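Local structure of O-methyltransferase, putative (Bacillus cereus, 3DUW) at residues E26-V31 with R100-R105; A33-P38 with S92-D97; R60-I65 with R78-G83; E132-I137 with L154-P159. The protein probably transfers methyl groups from S-adenosylmethionine to hydroxyl oxygens of its substrates, and binds the by-product S-adenosyl-L-homocysteine. One frame throughout, in Å; residues are numbered along the deposited sequence.

Contact 1 of 4, residues E26-V31 with R100-R105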
# COMPACT_ATOMS: atom_id res chain seq x y z
N GLU A 26 6.86 13.87 -17.34
CA GLU A 26 5.90 14.34 -18.33
C GLU A 26 6.44 13.99 -19.72
O GLU A 26 5.70 13.53 -20.58
CB GLU A 26 5.69 15.85 -18.23
CG GLU A 26 4.75 16.28 -17.12
CD GLU A 26 4.58 17.79 -17.06
OE1 GLU A 26 4.41 18.42 -18.12
OE2 GLU A 26 4.62 18.34 -15.94
N GLU A 27 7.74 14.21 -19.91
CA GLU A 27 8.37 13.90 -21.19
C GLU A 27 8.27 12.40 -21.47
O GLU A 27 7.98 11.99 -22.58
CB GLU A 27 9.85 14.28 -21.19
CG GLU A 27 10.15 15.76 -21.22
CD GLU A 27 11.64 16.02 -21.27
OE1 GLU A 27 12.37 15.51 -20.39
OE2 GLU A 27 12.09 16.72 -22.20
N VAL A 28 8.54 11.60 -20.44
CA VAL A 28 8.48 10.15 -20.57
C VAL A 28 7.13 9.70 -21.13
O VAL A 28 7.07 8.94 -22.09
CB VAL A 28 8.73 9.46 -19.21
CG1 VAL A 28 8.46 7.96 -19.32
CG2 VAL A 28 10.17 9.69 -18.77
N LEU A 29 6.05 10.18 -20.53
CA LEU A 29 4.72 9.81 -20.99
C LEU A 29 4.42 10.34 -22.40
O LEU A 29 3.75 9.68 -23.19
CB LEU A 29 3.66 10.28 -19.99
CG LEU A 29 3.72 9.60 -18.61
CD1 LEU A 29 2.76 10.29 -17.66
CD2 LEU A 29 3.40 8.12 -18.75
N GLN A 30 4.92 11.53 -22.71
CA GLN A 30 4.72 12.12 -24.03
C GLN A 30 5.43 11.29 -25.09
O GLN A 30 4.89 11.06 -26.18
CB GLN A 30 5.24 13.55 -24.08
CG GLN A 30 4.39 14.55 -23.30
CD GLN A 30 5.06 15.90 -23.17
OE1 GLN A 30 4.48 16.85 -22.62
NE2 GLN A 30 6.28 16.01 -23.66
N VAL A 31 6.65 10.86 -24.79
CA VAL A 31 7.41 10.04 -25.73
C VAL A 31 6.73 8.69 -25.91
O VAL A 31 6.60 8.19 -27.02
CB VAL A 31 8.87 9.85 -25.25
CG1 VAL A 31 9.59 8.83 -26.13
CG2 VAL A 31 9.60 11.19 -25.28
N ARG A 100 14.85 2.41 -22.23
CA ARG A 100 16.25 2.76 -21.98
C ARG A 100 16.46 4.25 -22.22
O ARG A 100 17.18 4.91 -21.47
CB ARG A 100 17.19 1.97 -22.90
CG ARG A 100 17.22 0.49 -22.61
CD ARG A 100 18.33 -0.22 -23.38
NE ARG A 100 18.26 -1.67 -23.15
CZ ARG A 100 17.60 -2.52 -23.92
NH1 ARG A 100 16.95 -2.10 -25.01
NH2 ARG A 100 17.55 -3.81 -23.58
N SER A 101 15.81 4.78 -23.25
CA SER A 101 15.94 6.19 -23.60
C SER A 101 15.31 7.07 -22.52
O SER A 101 15.89 8.08 -22.13
CB SER A 101 15.27 6.45 -24.95
OG SER A 101 15.85 5.62 -25.95
N ASN A 102 14.14 6.67 -22.03
CA ASN A 102 13.47 7.44 -20.98
C ASN A 102 14.26 7.37 -19.69
O ASN A 102 14.40 8.37 -18.98
CB ASN A 102 12.05 6.92 -20.76
CG ASN A 102 11.11 7.31 -21.88
OD1 ASN A 102 11.26 8.37 -22.48
ND2 ASN A 102 10.12 6.47 -22.15
N ILE A 103 14.77 6.18 -19.38
CA ILE A 103 15.55 5.99 -18.17
C ILE A 103 16.82 6.83 -18.23
O ILE A 103 17.26 7.40 -17.23
CB ILE A 103 15.89 4.49 -17.98
CG1 ILE A 103 14.61 3.73 -17.65
CG2 ILE A 103 16.93 4.31 -16.88
CD1 ILE A 103 14.76 2.22 -17.64
N GLU A 104 17.41 6.93 -19.42
CA GLU A 104 18.62 7.72 -19.61
C GLU A 104 18.32 9.20 -19.44
O GLU A 104 19.10 9.93 -18.82
CB GLU A 104 19.21 7.46 -21.00
CG GLU A 104 20.41 8.33 -21.34
CD GLU A 104 21.57 8.12 -20.39
OE1 GLU A 104 22.08 6.98 -20.32
OE2 GLU A 104 21.98 9.09 -19.72
N ARG A 105 17.19 9.65 -19.99
CA ARG A 105 16.82 11.05 -19.89
C ARG A 105 16.56 11.42 -18.43
O ARG A 105 16.69 12.58 -18.04
CB ARG A 105 15.57 11.34 -20.74
CG ARG A 105 15.54 12.77 -21.30
CD ARG A 105 14.36 13.02 -22.24
NE ARG A 105 14.20 11.97 -23.24
CZ ARG A 105 13.34 10.97 -23.12
NH1 ARG A 105 12.56 10.88 -22.05
NH2 ARG A 105 13.27 10.03 -24.05
O HOH W 1 12.34 12.69 -19.83

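Contact 2 of 4, residues A33-P38 with S92-D97. With SAH (S-adenosyl-L-homocysteine), chain C.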
# COMPACT_ATOMS: atom_id res chain seq x y z
N ALA A 33 3.60 7.98 -25.67
CA ALA A 33 2.42 8.20 -26.50
C ALA A 33 2.78 8.47 -27.96
O ALA A 33 2.13 7.95 -28.86
CB ALA A 33 1.60 9.36 -25.94
N ALA A 34 3.80 9.28 -28.18
CA ALA A 34 4.22 9.59 -29.54
C ALA A 34 4.64 8.31 -30.26
O ALA A 34 4.46 8.18 -31.47
CB ALA A 34 5.37 10.58 -29.53
N ALA A 35 5.20 7.37 -29.49
CA ALA A 35 5.65 6.09 -30.03
C ALA A 35 4.51 5.09 -30.11
O ALA A 35 4.71 3.92 -30.45
CB ALA A 35 6.77 5.53 -29.15
N ASN A 36 3.31 5.57 -29.79
CA ASN A 36 2.10 4.76 -29.82
C ASN A 36 2.08 3.59 -28.85
O ASN A 36 1.39 2.60 -29.08
CB ASN A 36 1.84 4.26 -31.25
CG ASN A 36 1.51 5.39 -32.20
OD1 ASN A 36 0.62 6.20 -31.93
ND2 ASN A 36 2.23 5.45 -33.31
N LEU A 37 2.84 3.69 -27.76
CA LEU A 37 2.84 2.63 -26.77
C LEU A 37 1.48 2.70 -26.08
O LEU A 37 0.89 3.77 -25.96
CB LEU A 37 3.93 2.84 -25.72
CG LEU A 37 5.39 3.04 -26.15
CD1 LEU A 37 6.30 2.86 -24.94
CD2 LEU A 37 5.76 2.05 -27.24
N PRO A 38 0.95 1.55 -25.63
CA PRO A 38 -0.35 1.56 -24.96
C PRO A 38 -0.24 2.35 -23.65
O PRO A 38 0.83 2.38 -23.04
CB PRO A 38 -0.63 0.08 -24.70
CG PRO A 38 0.14 -0.61 -25.79
CD PRO A 38 1.43 0.17 -25.82
N SER A 92 9.25 -6.57 -25.84
CA SER A 92 9.30 -5.78 -27.07
C SER A 92 10.61 -5.01 -27.21
O SER A 92 10.98 -4.22 -26.34
CB SER A 92 8.12 -4.79 -27.10
OG SER A 92 8.29 -3.83 -28.13
N GLU A 93 11.30 -5.24 -28.33
CA GLU A 93 12.56 -4.55 -28.58
C GLU A 93 12.30 -3.05 -28.62
O GLU A 93 13.08 -2.26 -28.09
CB GLU A 93 13.16 -5.01 -29.91
CG GLU A 93 14.67 -4.79 -29.99
CD GLU A 93 15.25 -5.08 -31.35
OE1 GLU A 93 14.82 -6.08 -31.98
OE2 GLU A 93 16.14 -4.32 -31.79
N LYS A 94 11.20 -2.66 -29.26
CA LYS A 94 10.84 -1.25 -29.36
C LYS A 94 10.57 -0.67 -27.97
O LYS A 94 11.11 0.36 -27.61
CB LYS A 94 9.60 -1.07 -30.24
CG LYS A 94 9.08 0.36 -30.27
CD LYS A 94 7.89 0.51 -31.20
CE LYS A 94 7.29 1.90 -31.09
NZ LYS A 94 6.12 2.07 -31.99
N HIS A 95 9.74 -1.35 -27.18
CA HIS A 95 9.45 -0.85 -25.84
C HIS A 95 10.74 -0.72 -25.04
O HIS A 95 10.98 0.31 -24.40
CB HIS A 95 8.52 -1.80 -25.07
CG HIS A 95 7.13 -1.85 -25.60
ND1 HIS A 95 6.11 -2.49 -24.93
CD2 HIS A 95 6.58 -1.37 -26.74
CE1 HIS A 95 4.99 -2.40 -25.63
NE2 HIS A 95 5.25 -1.72 -26.74
N ALA A 96 11.57 -1.76 -25.08
CA ALA A 96 12.82 -1.76 -24.33
C ALA A 96 13.72 -0.59 -24.67
O ALA A 96 14.28 0.04 -23.78
CB ALA A 96 13.55 -3.08 -24.55
N ASP A 97 13.88 -0.29 -25.96
CA ASP A 97 14.74 0.82 -26.34
C ASP A 97 14.16 2.17 -25.94
O ASP A 97 14.90 3.09 -25.59
CB ASP A 97 15.05 0.80 -27.83
CG ASP A 97 16.20 -0.12 -28.15
OD1 ASP A 97 17.09 -0.27 -27.29
OD2 ASP A 97 16.22 -0.68 -29.27
N SAH C . 4.96 -1.50 -15.42
CA SAH C . 5.11 -0.58 -16.60
CB SAH C . 4.20 -0.98 -17.71
CG SAH C . 4.38 -2.36 -18.31
SD SAH C . 2.95 -2.72 -19.42
C SAH C . 4.71 0.86 -16.14
O SAH C . 4.28 1.01 -14.99
OXT SAH C . 4.86 1.81 -16.99
C5' SAH C . 3.21 -4.42 -19.67
C4' SAH C . 4.57 -4.70 -20.47
O4' SAH C . 4.57 -6.13 -20.54
C3' SAH C . 4.60 -4.27 -21.93
O3' SAH C . 5.67 -3.36 -22.20
C2' SAH C . 4.72 -5.65 -22.70
O2' SAH C . 5.42 -5.54 -23.93
C1' SAH C . 5.41 -6.52 -21.66
N9 SAH C . 5.33 -7.85 -21.83
C8 SAH C . 4.32 -8.68 -22.28
N7 SAH C . 4.61 -9.94 -22.30
C5 SAH C . 5.94 -10.00 -21.83
C6 SAH C . 6.83 -11.12 -21.62
N6 SAH C . 6.50 -12.39 -21.87
N1 SAH C . 8.07 -10.79 -21.13
C2 SAH C . 8.46 -9.51 -20.87
N3 SAH C . 7.64 -8.42 -21.05
C4 SAH C . 6.40 -8.73 -21.53

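Contact 3 of 4, residues R60-I65 with R78-G83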
# COMPACT_ATOMS: atom_id res chain seq x y z
N ARG A 60 17.38 -2.66 -2.14
CA ARG A 60 18.64 -2.36 -2.80
C ARG A 60 18.76 -3.11 -4.13
O ARG A 60 19.58 -2.75 -4.97
CB ARG A 60 19.81 -2.74 -1.88
CG ARG A 60 21.17 -2.31 -2.39
CD ARG A 60 22.01 -1.70 -1.28
NE ARG A 60 22.16 -2.60 -0.14
CZ ARG A 60 22.83 -2.29 0.97
NH1 ARG A 60 23.40 -1.10 1.09
NH2 ARG A 60 22.92 -3.17 1.96
N ASN A 61 17.93 -4.13 -4.32
CA ASN A 61 17.98 -4.91 -5.55
C ASN A 61 16.55 -5.22 -6.02
O ASN A 61 15.90 -6.12 -5.51
CB ASN A 61 18.76 -6.20 -5.31
CG ASN A 61 19.16 -6.89 -6.60
OD1 ASN A 61 19.46 -6.24 -7.60
ND2 ASN A 61 19.19 -8.22 -6.58
N ILE A 62 16.10 -4.45 -7.01
CA ILE A 62 14.75 -4.56 -7.53
C ILE A 62 14.64 -5.30 -8.86
O ILE A 62 15.44 -5.09 -9.76
CB ILE A 62 14.14 -3.15 -7.73
CG1 ILE A 62 14.16 -2.38 -6.41
CG2 ILE A 62 12.72 -3.27 -8.26
CD1 ILE A 62 13.68 -0.94 -6.54
N LEU A 63 13.62 -6.15 -8.96
CA LEU A 63 13.34 -6.89 -10.18
C LEU A 63 11.95 -6.47 -10.65
O LEU A 63 10.99 -6.55 -9.89
CB LEU A 63 13.35 -8.40 -9.93
CG LEU A 63 12.84 -9.27 -11.08
CD1 LEU A 63 13.77 -9.13 -12.29
CD2 LEU A 63 12.78 -10.73 -10.64
N GLU A 64 11.87 -6.00 -11.89
CA GLU A 64 10.59 -5.60 -12.47
C GLU A 64 10.33 -6.44 -13.71
O GLU A 64 11.23 -6.66 -14.52
CB GLU A 64 10.61 -4.12 -12.87
CG GLU A 64 9.37 -3.68 -13.63
CD GLU A 64 9.40 -2.21 -13.95
OE1 GLU A 64 10.26 -1.80 -14.76
OE2 GLU A 64 8.58 -1.46 -13.37
N ILE A 65 9.10 -6.93 -13.84
CA ILE A 65 8.72 -7.73 -15.00
C ILE A 65 7.65 -6.92 -15.73
O ILE A 65 6.53 -6.77 -15.25
CB ILE A 65 8.16 -9.11 -14.58
CG1 ILE A 65 9.14 -9.80 -13.62
CG2 ILE A 65 7.93 -9.97 -15.81
CD1 ILE A 65 8.68 -11.16 -13.12
N ARG A 78 13.97 5.64 -8.35
CA ARG A 78 14.10 6.82 -7.52
C ARG A 78 13.92 6.53 -6.03
O ARG A 78 14.17 7.39 -5.19
CB ARG A 78 13.12 7.90 -7.99
CG ARG A 78 13.55 8.56 -9.28
CD ARG A 78 12.53 9.56 -9.76
NE ARG A 78 13.05 10.37 -10.85
CZ ARG A 78 12.36 11.31 -11.49
NH1 ARG A 78 11.11 11.56 -11.14
NH2 ARG A 78 12.92 12.00 -12.47
N GLY A 79 13.48 5.31 -5.72
CA GLY A 79 13.31 4.94 -4.33
C GLY A 79 14.58 4.35 -3.73
O GLY A 79 14.66 4.13 -2.52
N LEU A 80 15.56 4.08 -4.59
CA LEU A 80 16.84 3.51 -4.17
C LEU A 80 17.77 4.59 -3.61
O LEU A 80 17.54 5.78 -3.82
CB LEU A 80 17.53 2.83 -5.36
CG LEU A 80 16.77 1.71 -6.07
CD1 LEU A 80 17.51 1.35 -7.35
CD2 LEU A 80 16.65 0.49 -5.17
N SER A 81 18.83 4.17 -2.92
CA SER A 81 19.78 5.12 -2.33
C SER A 81 21.27 4.84 -2.60
O SER A 81 21.87 5.45 -3.48
CB SER A 81 19.56 5.20 -0.82
OG SER A 81 19.78 3.95 -0.19
N SER A 82 21.85 3.92 -1.84
CA SER A 82 23.26 3.57 -1.98
C SER A 82 23.61 3.10 -3.39
O SER A 82 23.52 3.86 -4.36
CB SER A 82 23.64 2.48 -0.97
OG SER A 82 23.42 2.92 0.36
N GLY A 83 24.03 1.85 -3.50
CA GLY A 83 24.37 1.30 -4.80
C GLY A 83 23.23 0.41 -5.25
O GLY A 83 23.44 -0.66 -5.81

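Contact 4 of 4, residues E132-I137 with L154-P159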
# COMPACT_ATOMS: atom_id res chain seq x y z
N GLU A 132 22.33 -11.21 -7.13
CA GLU A 132 22.02 -11.35 -5.72
C GLU A 132 20.50 -11.46 -5.63
O GLU A 132 19.79 -11.11 -6.57
CB GLU A 132 22.50 -10.13 -4.94
CG GLU A 132 23.98 -9.84 -5.10
CD GLU A 132 24.84 -11.04 -4.74
OE1 GLU A 132 24.77 -11.49 -3.58
OE2 GLU A 132 25.57 -11.54 -5.63
N PRO A 133 19.99 -11.98 -4.50
CA PRO A 133 18.53 -12.09 -4.37
C PRO A 133 17.89 -10.71 -4.49
O PRO A 133 18.50 -9.71 -4.11
CB PRO A 133 18.36 -12.68 -2.98
CG PRO A 133 19.58 -13.53 -2.82
CD PRO A 133 20.67 -12.63 -3.37
N PHE A 134 16.68 -10.66 -5.03
CA PHE A 134 15.96 -9.40 -5.18
C PHE A 134 15.12 -9.15 -3.94
O PHE A 134 14.41 -10.04 -3.46
CB PHE A 134 15.09 -9.46 -6.43
CG PHE A 134 15.87 -9.53 -7.70
CD1 PHE A 134 16.52 -8.41 -8.20
CD2 PHE A 134 15.99 -10.73 -8.39
CE1 PHE A 134 17.29 -8.48 -9.36
CE2 PHE A 134 16.75 -10.82 -9.56
CZ PHE A 134 17.40 -9.68 -10.04
N ASP A 135 15.21 -7.93 -3.41
CA ASP A 135 14.47 -7.54 -2.21
C ASP A 135 13.08 -7.00 -2.50
O ASP A 135 12.24 -6.95 -1.61
CB ASP A 135 15.23 -6.46 -1.42
CG ASP A 135 16.73 -6.66 -1.43
OD1 ASP A 135 17.19 -7.76 -1.08
OD2 ASP A 135 17.45 -5.70 -1.79
N PHE A 136 12.84 -6.60 -3.74
CA PHE A 136 11.55 -6.03 -4.13
C PHE A 136 11.28 -6.47 -5.57
O PHE A 136 12.12 -6.27 -6.45
CB PHE A 136 11.63 -4.51 -4.02
CG PHE A 136 10.31 -3.80 -4.13
CD1 PHE A 136 9.67 -3.66 -5.36
CD2 PHE A 136 9.71 -3.26 -3.00
CE1 PHE A 136 8.46 -2.98 -5.46
CE2 PHE A 136 8.50 -2.57 -3.10
CZ PHE A 136 7.88 -2.44 -4.33
N ILE A 137 10.12 -7.06 -5.81
CA ILE A 137 9.77 -7.56 -7.14
C ILE A 137 8.40 -7.03 -7.58
O ILE A 137 7.40 -7.20 -6.87
CB ILE A 137 9.76 -9.10 -7.14
CG1 ILE A 137 11.12 -9.62 -6.64
CG2 ILE A 137 9.47 -9.63 -8.54
CD1 ILE A 137 11.19 -11.11 -6.46
N LEU A 154 9.68 -16.06 -6.20
CA LEU A 154 9.99 -16.78 -4.97
C LEU A 154 11.39 -17.36 -5.05
O LEU A 154 12.17 -17.28 -4.09
CB LEU A 154 8.99 -17.92 -4.77
CG LEU A 154 8.25 -18.01 -3.43
CD1 LEU A 154 7.62 -19.40 -3.32
CD2 LEU A 154 9.20 -17.77 -2.28
N LYS A 155 11.71 -17.92 -6.20
CA LYS A 155 13.01 -18.54 -6.45
C LYS A 155 14.16 -17.54 -6.35
O LYS A 155 15.24 -17.87 -5.85
CB LYS A 155 13.00 -19.19 -7.83
CG LYS A 155 14.16 -20.14 -8.12
CD LYS A 155 13.95 -20.84 -9.46
CE LYS A 155 14.97 -21.94 -9.69
NZ LYS A 155 14.74 -22.67 -10.96
N LEU A 156 13.93 -16.32 -6.81
CA LEU A 156 14.96 -15.28 -6.79
C LEU A 156 14.84 -14.31 -5.62
O LEU A 156 15.49 -13.27 -5.61
CB LEU A 156 14.91 -14.50 -8.11
CG LEU A 156 15.05 -15.37 -9.37
CD1 LEU A 156 14.87 -14.51 -10.61
CD2 LEU A 156 16.41 -16.05 -9.37
N SER A 157 14.04 -14.68 -4.63
CA SER A 157 13.84 -13.83 -3.46
C SER A 157 14.72 -14.19 -2.27
O SER A 157 15.56 -15.08 -2.34
CB SER A 157 12.37 -13.90 -3.03
OG SER A 157 12.07 -15.18 -2.49
N ARG A 158 14.50 -13.46 -1.17
CA ARG A 158 15.19 -13.69 0.09
C ARG A 158 14.13 -13.45 1.16
O ARG A 158 13.11 -12.83 0.88
CB ARG A 158 16.35 -12.70 0.29
CG ARG A 158 15.94 -11.24 0.48
CD ARG A 158 17.11 -10.39 0.97
NE ARG A 158 16.76 -8.97 1.12
CZ ARG A 158 15.87 -8.49 1.98
NH1 ARG A 158 15.20 -9.31 2.78
NH2 ARG A 158 15.64 -7.19 2.04
N PRO A 159 14.34 -13.97 2.38
CA PRO A 159 13.32 -13.74 3.40
C PRO A 159 13.14 -12.23 3.56
O PRO A 159 14.11 -11.50 3.72
CB PRO A 159 13.93 -14.39 4.64
CG PRO A 159 14.70 -15.54 4.05
CD PRO A 159 15.38 -14.89 2.87

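Contact 1 of 4, residues E26-V31 with R100-R105
Apolar packing centres on Val28, whose CA lies nearest that of Asn102 and whose methyls lie against the Asn102 amide. CG1, anti to the backbone N, reaches to 3.6 Å from Asn102 ND2, while CG2 rests on Asn102 CB. One turn on, Val31 slides past the same amide, its CB 3.9 Å from Asn102 OD1, and puts CG2 over a face of the Arg105 guanidinium. Valines suit this place because their short branches let Asn102 and Arg105 pack on the methyls.

The polar bonds lie mostly within helix 93-105. Arg105, bent at chi3 (-48°), folds back so that NH1 and NH2 both donate end-on to Asn102 OD1, at 2.9 Å from NH1 and 3.0 Å from NH2. The NH1 bond lies in the carbonyl plane on a lone pair; NH2 comes from above that plane. Asn102 ND2 is satisfied by Gly69 O, so both ends of the buried amide are engaged.

Between the helices, a water donates to Glu27 OE1 and accepts from Arg105 NH1, both at 2.9 Å, joining opposite charges that do not touch.

The two segments run nearly antiparallel (163°), axes 10.0 Å apart at closest approach, a helix pair flanking the Rossmann-like methyltransferase fold.

Contact 2 of 4, residues A33-P38 with S92-D97
Helix 23-34 ends in a Schellman motif, with Asn36 at positive phi (63°), while helix 93-105 opens at Ser92; the C-terminal end of one lies beside the N-terminal end of the other, with Leu37 and His95 nearest at their CA atoms, 7.5 Å apart. Lys94 spans the gap at the surface. Its chain is extended, with CG anti to the backbone N (chi1 174°), and carries NZ to 2.8 Å from Ala35 O, in the plane of that carbonyl. A long, flexible cation suits this place: its positive charge meets the carbonyl-rich end of a helix, where the dipole would favour it, and its CE packs on Ala35 CB. The small alanine lets the lysine chain pass close by.

Leu37 and His95 slide past each other in opposite directions, and Leu37 CD2 comes to 3.6 Å from His95 CD2. Pro38 CD lies more loosely near His95 NE2. Ser92 does double duty: its OG, as N-cap, accepts from His95 N at 3.0 Å in an almost straight bond (176°), and its CB lies 3.4 Å above one face of the imidazole, toward the rim. His95 ND1 donates to O3' of S-adenosyl-L-homocysteine at 2.9 Å. Glu90 OE2 also binds the ligand, accepts from Ser92 N and makes a weak bond with His95 ND1, tightening the same corner.

This is the ribose-binding edge of the cofactor pocket in a Rossmann-like methyltransferase: an acidic residue at the end of strand 85-90, followed by a capped helix whose first turn supplies a second hydrogen-bonding partner for the ribose.

Contact 3 of 4, residues R60-I65 with R78-G83
Both apolar partners choose the same first torsion: Ile62 CG1 (chi1 -56°) and Leu80 CG (chi1 -58°) each stand anti to their own carbonyl carbon. A chi2 near 180° extends Ile62 CD1 toward the loop; in Leu80 it puts CD1 anti to CA, and the other branch, CD2, makes the contact. The two chains cross obliquely, and Ile62 CD1 meets Leu80 CD2 at 3.6 Å, with CG1 of the isoleucine a little farther from the same methyl. A beta-branched isoleucine fits the extended backbone of strand 61-65, and the forked end of leucine lets a loop residue reach into the interior. Both are buried; Ile62 continues inward onto Val54 of helix 44-57 and Phe136 of strand 136-139.

Arg60 takes another course. Its CG lies anti to the backbone N, and bends at chi2 and chi3 turn the chain across the loop, bringing its end nearer than its first bond would suggest. The guanidinium presents its edge to Ser82, with NH1 4.1 Å from Ser82 OG, beyond hydrogen-bonding distance. Farther back, Arg60 CA lies 4.2 Å from Leu80 CD2, so the backbone of Arg60 also touches the leucine methyl, and its CG passes near Gly83 O. Arginine, serine and glycine are at home at this exposed margin.

The contact ties the start of strand 61-65 to the loop leading from helix 71-77 into strand 85-90, at the end of the sheet away from the cofactor. Its chemistry implies cohesion by dispersion and burial of methyl groups, with the polar rim adding proximity but no directed bond.

Contact 4 of 4, residues E132-I137 with L154-P159
The Phe134 ring has Glu132 O over the centre of one face, 4.1 Å above the plane, and Leu156 CB at its edge, in plane. The Arg158 guanidinium has Asp135 OD1 at its edge, near its plane. Phe134 and Leu156 lie side by side and point the same way, Phe134 CD2 3.9 Å from Leu156 CB; other neighbours of this buried ring are Leu63 and Ile126, so a large flat apolar group suits the place.

The backbones join as well. Phe134 N donates to Leu156 O at 2.9 Å in a nearly straight bond (169°) that runs almost along the C=O axis. Leu156 is the first residue to leave helix 146-155, which turns its carbonyl to another chain segment, and Pro133 CA adds a CA-H...O contact to the same oxygen. Proline, with no N-H, packs its CB on Arg158 CB at 3.8 Å. Ser157 OG folds back to donate to Leu154 O at 2.6 Å, closing the helix end.

Arg158 CG takes the crowded position between backbone N and carbonyl carbon (chi1 67°), and the extended chain delivers NE to 2.5 Å from Asp135 OD1. The approach is from above the carboxylate, whose plane is 44° from the guanidinium's, so this short salt bridge is a skewed, one-nitrogen grip. Asp135 OD2 accepts from Arg60 N.

With one oxygen held by a cation and the other by a backbone N-H, the buried carboxylate is probably kept ionised, and fastens the turn after helix 146-155 to the residues leading into strand 136-139 within a beta-alpha-beta unit.

Contacts 1 and 2 hold the same two helices, 23-34 and 93-105, at successive levels, their centres 11 Å apart: contact 1 is partly buried and rests on valines, an amide and a water, whereas contact 2 lies at the surface, uses a lysine-carbonyl bond, and includes His95, hydrogen-bonded to the bound ligand. Contacts 3 and 4 are both partly buried and reach the central sheet, in which strands 61-65 and 136-139 are neighbours; a probable hydrogen bond, Leu63 N to Phe136 O, joins them. They differ in chemistry: contact 3 is chiefly apolar, contact 4 adds a salt bridge and a backbone bond. Contacts 2 and 4 lie on opposite sides of the chain's centre.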